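Local structure of cellulase (Uncultured bacterium, 3WX5) at residues Val159-Phe173 with Leu195-Tyr209. The protein is a family 12 glycoside hydrolase, an endoglucanase that probably cleaves internal beta-1,4-glucosidic bonds of cellulose. Sequence-based numbering, arbitrary orientation.
Sequences VATVSLAGATWEVWF and LDLKAFIDDAVARGY
Phe200 drives the edge of its ring into a face of Trp169 in a T-shaped pair, the planes at 85° and Phe200 CZ 3.5 Å from Trp169 CE2. The indole is held in turn by its own hairpin: Trp169 NE1 donates to Leu164 O (2.9 Å), which also takes Ala167 N from the opposite face of its carbonyl plane, within the type I' turn. Around this tightly packed end, Ala165 CB touches Phe200 CE1 at 3.7 Å, and Leu164 lies over a face of the same phenyl ring while its CD1 meets Asp203 CB. Asp196, the N-cap, starts the helix here by accepting from Ala199 N, and a water bridges Ala165 O to Asp196 N.

The looser, wetter side is at Arg207. Its chain, extended from CG to NE (chi3 -173°), carries the guanidinium to the hairpin, where Arg207 NE lies 2.7 Å from Asp203 OD2 in a salt bridge nearly in the guanidinium plane. Val171 covers a face of that group, Ala160 CB approaches Arg207 NH1 at 3.5 Å, and a water links Arg207 NH2 to Thr161 O. Close packing returns beyond the Schellman motif at Gly208: Tyr209 forms an offset stack on Phe173, centroids 3.9 Å apart and planes at 4°, and Arg207 CB lies over the opposite face of the Tyr209 ring, toward its rim.

The segments meet through side-chain packing and two water bridges, with no direct hydrogen bond. Helix 197-206 packs against hairpin 157-175 of the family's beta-jelly-roll; Tyr183 OH of neighbouring strand 179-185 hydrogen-bonds to Asp203 OD2, its second partner, and Ile144 of strand 140-149 touches both Trp169 and Phe200.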
# COMPACT_ATOMS: atom_id res chain seq x y z
N VAL A 159 19.58 -3.36 -2.80
CA VAL A 159 20.70 -2.63 -2.21
C VAL A 159 21.16 -3.14 -0.85
O VAL A 159 22.26 -2.78 -0.41
CB VAL A 159 20.43 -1.11 -2.13
CG1 VAL A 159 20.35 -0.53 -3.53
CG2 VAL A 159 19.16 -0.81 -1.31
N ALA A 160 20.32 -3.91 -0.15
CA ALA A 160 20.64 -4.32 1.23
C ALA A 160 19.68 -5.39 1.73
O ALA A 160 18.71 -5.72 1.08
CB ALA A 160 20.61 -3.12 2.19
N THR A 161 20.01 -5.94 2.89
CA THR A 161 19.13 -6.80 3.66
C THR A 161 19.15 -6.24 5.09
O THR A 161 20.18 -5.70 5.55
CB THR A 161 19.68 -8.24 3.67
OG1 THR A 161 19.90 -8.67 2.32
CG2 THR A 161 18.71 -9.20 4.36
N VAL A 162 17.99 -6.19 5.73
CA VAL A 162 17.88 -5.43 6.98
C VAL A 162 16.91 -6.11 7.97
O VAL A 162 15.92 -6.70 7.54
CB VAL A 162 17.46 -3.95 6.67
CG1 VAL A 162 16.05 -3.91 6.04
CG2 VAL A 162 17.56 -3.07 7.89
N SER A 163 17.24 -6.10 9.27
CA SER A 163 16.29 -6.52 10.33
C SER A 163 15.50 -5.29 10.78
O SER A 163 16.10 -4.31 11.25
CB SER A 163 17.03 -7.09 11.54
OG SER A 163 16.08 -7.51 12.53
N LEU A 164 14.19 -5.34 10.58
CA LEU A 164 13.28 -4.24 10.98
C LEU A 164 11.97 -4.81 11.45
O LEU A 164 11.49 -5.79 10.88
CB LEU A 164 13.01 -3.31 9.79
CG LEU A 164 14.17 -2.48 9.22
CD1 LEU A 164 13.72 -1.81 7.89
CD2 LEU A 164 14.63 -1.42 10.27
N ALA A 165 11.44 -4.25 12.53
CA ALA A 165 10.04 -4.47 12.92
C ALA A 165 9.76 -5.93 13.25
O ALA A 165 8.63 -6.39 13.11
CB ALA A 165 9.06 -3.98 11.80
N GLY A 166 10.82 -6.67 13.59
CA GLY A 166 10.62 -8.03 14.08
C GLY A 166 10.82 -9.08 13.00
O GLY A 166 10.47 -10.24 13.19
N ALA A 167 11.32 -8.66 11.83
CA ALA A 167 11.54 -9.57 10.71
C ALA A 167 12.69 -9.07 9.86
O ALA A 167 13.33 -8.08 10.23
CB ALA A 167 10.26 -9.72 9.87
N THR A 168 13.00 -9.82 8.81
CA THR A 168 14.11 -9.54 7.91
C THR A 168 13.56 -9.20 6.52
O THR A 168 12.58 -9.83 6.07
CB THR A 168 15.03 -10.82 7.83
OG1 THR A 168 15.63 -10.97 9.13
CG2 THR A 168 16.14 -10.62 6.85
N TRP A 169 14.20 -8.24 5.85
CA TRP A 169 13.72 -7.68 4.57
C TRP A 169 14.87 -7.42 3.59
O TRP A 169 15.91 -6.91 3.97
CB TRP A 169 12.97 -6.34 4.80
CG TRP A 169 12.01 -6.40 6.00
CD1 TRP A 169 12.34 -6.27 7.33
CD2 TRP A 169 10.59 -6.67 5.97
NE1 TRP A 169 11.23 -6.51 8.12
CE2 TRP A 169 10.15 -6.74 7.31
CE3 TRP A 169 9.65 -6.84 4.94
CZ2 TRP A 169 8.80 -6.91 7.65
CZ3 TRP A 169 8.33 -7.09 5.28
CH2 TRP A 169 7.91 -7.13 6.64
N GLU A 170 14.61 -7.69 2.32
CA GLU A 170 15.38 -7.13 1.21
C GLU A 170 15.04 -5.68 1.00
O GLU A 170 13.87 -5.33 0.99
CB GLU A 170 15.02 -7.88 -0.08
CG GLU A 170 15.18 -9.41 0.02
CD GLU A 170 14.70 -10.12 -1.22
OE1 GLU A 170 14.38 -9.44 -2.20
OE2 GLU A 170 14.61 -11.37 -1.21
N VAL A 171 16.06 -4.84 0.77
CA VAL A 171 15.80 -3.43 0.48
C VAL A 171 16.06 -3.17 -1.00
O VAL A 171 17.13 -3.54 -1.51
CB VAL A 171 16.68 -2.49 1.35
CG1 VAL A 171 16.26 -1.06 1.18
CG2 VAL A 171 16.59 -2.89 2.85
N TRP A 172 15.05 -2.66 -1.71
CA TRP A 172 15.14 -2.33 -3.15
C TRP A 172 14.96 -0.85 -3.33
O TRP A 172 14.15 -0.25 -2.61
CB TRP A 172 14.04 -3.04 -3.92
CG TRP A 172 14.20 -4.52 -3.93
CD1 TRP A 172 14.01 -5.39 -2.88
CD2 TRP A 172 14.64 -5.30 -5.03
NE1 TRP A 172 14.31 -6.69 -3.28
CE2 TRP A 172 14.69 -6.65 -4.61
CE3 TRP A 172 14.93 -5.00 -6.38
CZ2 TRP A 172 15.05 -7.70 -5.47
CZ3 TRP A 172 15.32 -6.02 -7.22
CH2 TRP A 172 15.36 -7.36 -6.77
N PHE A 173 15.70 -0.24 -4.26
CA PHE A 173 15.64 1.21 -4.44
C PHE A 173 15.58 1.54 -5.94
O PHE A 173 16.37 1.00 -6.71
CB PHE A 173 16.88 1.89 -3.84
CG PHE A 173 16.94 3.38 -4.09
CD1 PHE A 173 15.93 4.20 -3.61
CD2 PHE A 173 17.90 3.92 -4.93
CE1 PHE A 173 15.94 5.56 -3.88
CE2 PHE A 173 17.92 5.28 -5.20
CZ PHE A 173 16.92 6.09 -4.69
N LEU A 195 2.46 -4.01 13.06
CA LEU A 195 3.68 -3.86 12.29
C LEU A 195 4.18 -2.46 12.47
O LEU A 195 3.39 -1.50 12.35
CB LEU A 195 3.42 -4.14 10.81
CG LEU A 195 4.69 -4.13 9.94
CD1 LEU A 195 5.66 -5.31 10.29
CD2 LEU A 195 4.29 -4.19 8.48
N ASP A 196 5.45 -2.32 12.84
CA ASP A 196 6.02 -0.99 13.08
C ASP A 196 6.42 -0.32 11.76
O ASP A 196 7.52 -0.52 11.26
CB ASP A 196 7.23 -1.11 14.02
CG ASP A 196 7.84 0.24 14.36
OD1 ASP A 196 7.42 1.29 13.82
OD2 ASP A 196 8.75 0.24 15.22
N LEU A 197 5.49 0.43 11.18
CA LEU A 197 5.75 1.10 9.89
C LEU A 197 6.86 2.17 10.04
O LEU A 197 7.58 2.45 9.07
CB LEU A 197 4.47 1.74 9.33
CG LEU A 197 3.31 0.76 9.08
CD1 LEU A 197 2.13 1.43 8.41
CD2 LEU A 197 3.81 -0.45 8.25
N LYS A 198 6.96 2.81 11.20
CA LYS A 198 7.96 3.88 11.40
C LYS A 198 9.38 3.29 11.27
O LYS A 198 10.28 3.97 10.80
CB LYS A 198 7.78 4.50 12.80
CG LYS A 198 8.64 5.74 13.10
CD LYS A 198 8.34 6.87 12.12
CE LYS A 198 9.15 8.16 12.38
NZ LYS A 198 10.19 8.12 13.46
N ALA A 199 9.55 2.03 11.63
CA ALA A 199 10.89 1.41 11.50
C ALA A 199 11.35 1.48 10.05
O ALA A 199 12.52 1.80 9.77
CB ALA A 199 10.88 -0.04 11.99
N PHE A 200 10.45 1.18 9.11
CA PHE A 200 10.80 1.25 7.68
C PHE A 200 11.08 2.67 7.24
O PHE A 200 12.02 2.92 6.48
CB PHE A 200 9.69 0.63 6.81
CG PHE A 200 9.41 -0.80 7.14
CD1 PHE A 200 8.51 -1.13 8.15
CD2 PHE A 200 10.19 -1.82 6.57
CE1 PHE A 200 8.30 -2.44 8.55
CE2 PHE A 200 9.93 -3.15 6.91
CZ PHE A 200 8.98 -3.46 7.91
N ILE A 201 10.20 3.59 7.62
CA ILE A 201 10.44 4.97 7.36
C ILE A 201 11.81 5.46 7.83
O ILE A 201 12.55 6.07 7.06
CB ILE A 201 9.33 5.85 7.98
CG1 ILE A 201 7.97 5.45 7.38
CG2 ILE A 201 9.65 7.30 7.72
CD1 ILE A 201 6.73 6.26 7.93
N ASP A 202 12.18 5.13 9.07
CA ASP A 202 13.44 5.60 9.63
C ASP A 202 14.63 4.95 8.92
O ASP A 202 15.67 5.58 8.77
CB ASP A 202 13.52 5.30 11.15
CG ASP A 202 12.68 6.27 11.99
OD1 ASP A 202 12.07 7.20 11.42
OD2 ASP A 202 12.55 6.04 13.22
N ASP A 203 14.46 3.72 8.44
CA ASP A 203 15.55 3.07 7.68
C ASP A 203 15.73 3.79 6.34
O ASP A 203 16.86 4.09 5.93
CB ASP A 203 15.25 1.58 7.47
CG ASP A 203 16.30 0.89 6.61
OD1 ASP A 203 17.37 0.50 7.15
OD2 ASP A 203 16.09 0.82 5.38
N ALA A 204 14.62 4.06 5.66
CA ALA A 204 14.68 4.82 4.41
C ALA A 204 15.30 6.21 4.60
O ALA A 204 16.10 6.67 3.75
CB ALA A 204 13.28 4.94 3.80
N VAL A 205 14.96 6.89 5.70
CA VAL A 205 15.58 8.17 6.01
C VAL A 205 17.09 7.99 6.20
O VAL A 205 17.90 8.81 5.72
CB VAL A 205 14.97 8.80 7.29
CG1 VAL A 205 15.87 9.93 7.81
CG2 VAL A 205 13.52 9.32 6.97
N ALA A 206 17.46 6.99 6.99
CA ALA A 206 18.90 6.75 7.24
C ALA A 206 19.66 6.51 5.95
O ALA A 206 20.81 6.94 5.83
CB ALA A 206 19.12 5.61 8.22
N ARG A 207 19.01 5.85 4.98
CA ARG A 207 19.66 5.57 3.69
C ARG A 207 19.75 6.77 2.75
O ARG A 207 20.39 6.69 1.71
CB ARG A 207 18.99 4.39 2.96
CG ARG A 207 19.09 3.09 3.74
CD ARG A 207 18.39 1.93 3.07
NE ARG A 207 18.38 0.78 3.95
CZ ARG A 207 19.42 -0.03 4.13
NH1 ARG A 207 20.55 0.17 3.46
NH2 ARG A 207 19.38 -0.97 5.06
N GLY A 208 19.06 7.85 3.11
CA GLY A 208 19.02 9.03 2.27
C GLY A 208 17.93 8.98 1.22
O GLY A 208 17.92 9.80 0.31
N TYR A 209 17.00 8.02 1.34
CA TYR A 209 15.95 7.85 0.33
C TYR A 209 14.72 8.70 0.62
O TYR A 209 13.90 8.94 -0.27
CB TYR A 209 15.53 6.38 0.22
CG TYR A 209 16.67 5.43 -0.16
CD1 TYR A 209 17.69 5.85 -0.99
CD2 TYR A 209 16.58 4.08 0.14
CE1 TYR A 209 18.73 4.96 -1.36
CE2 TYR A 209 17.60 3.17 -0.24
CZ TYR A 209 18.66 3.63 -0.97
OH TYR A 209 19.64 2.74 -1.39
O HOH W 1 21.14 -2.64 6.09
O HOH W 2 6.60 -4.74 14.13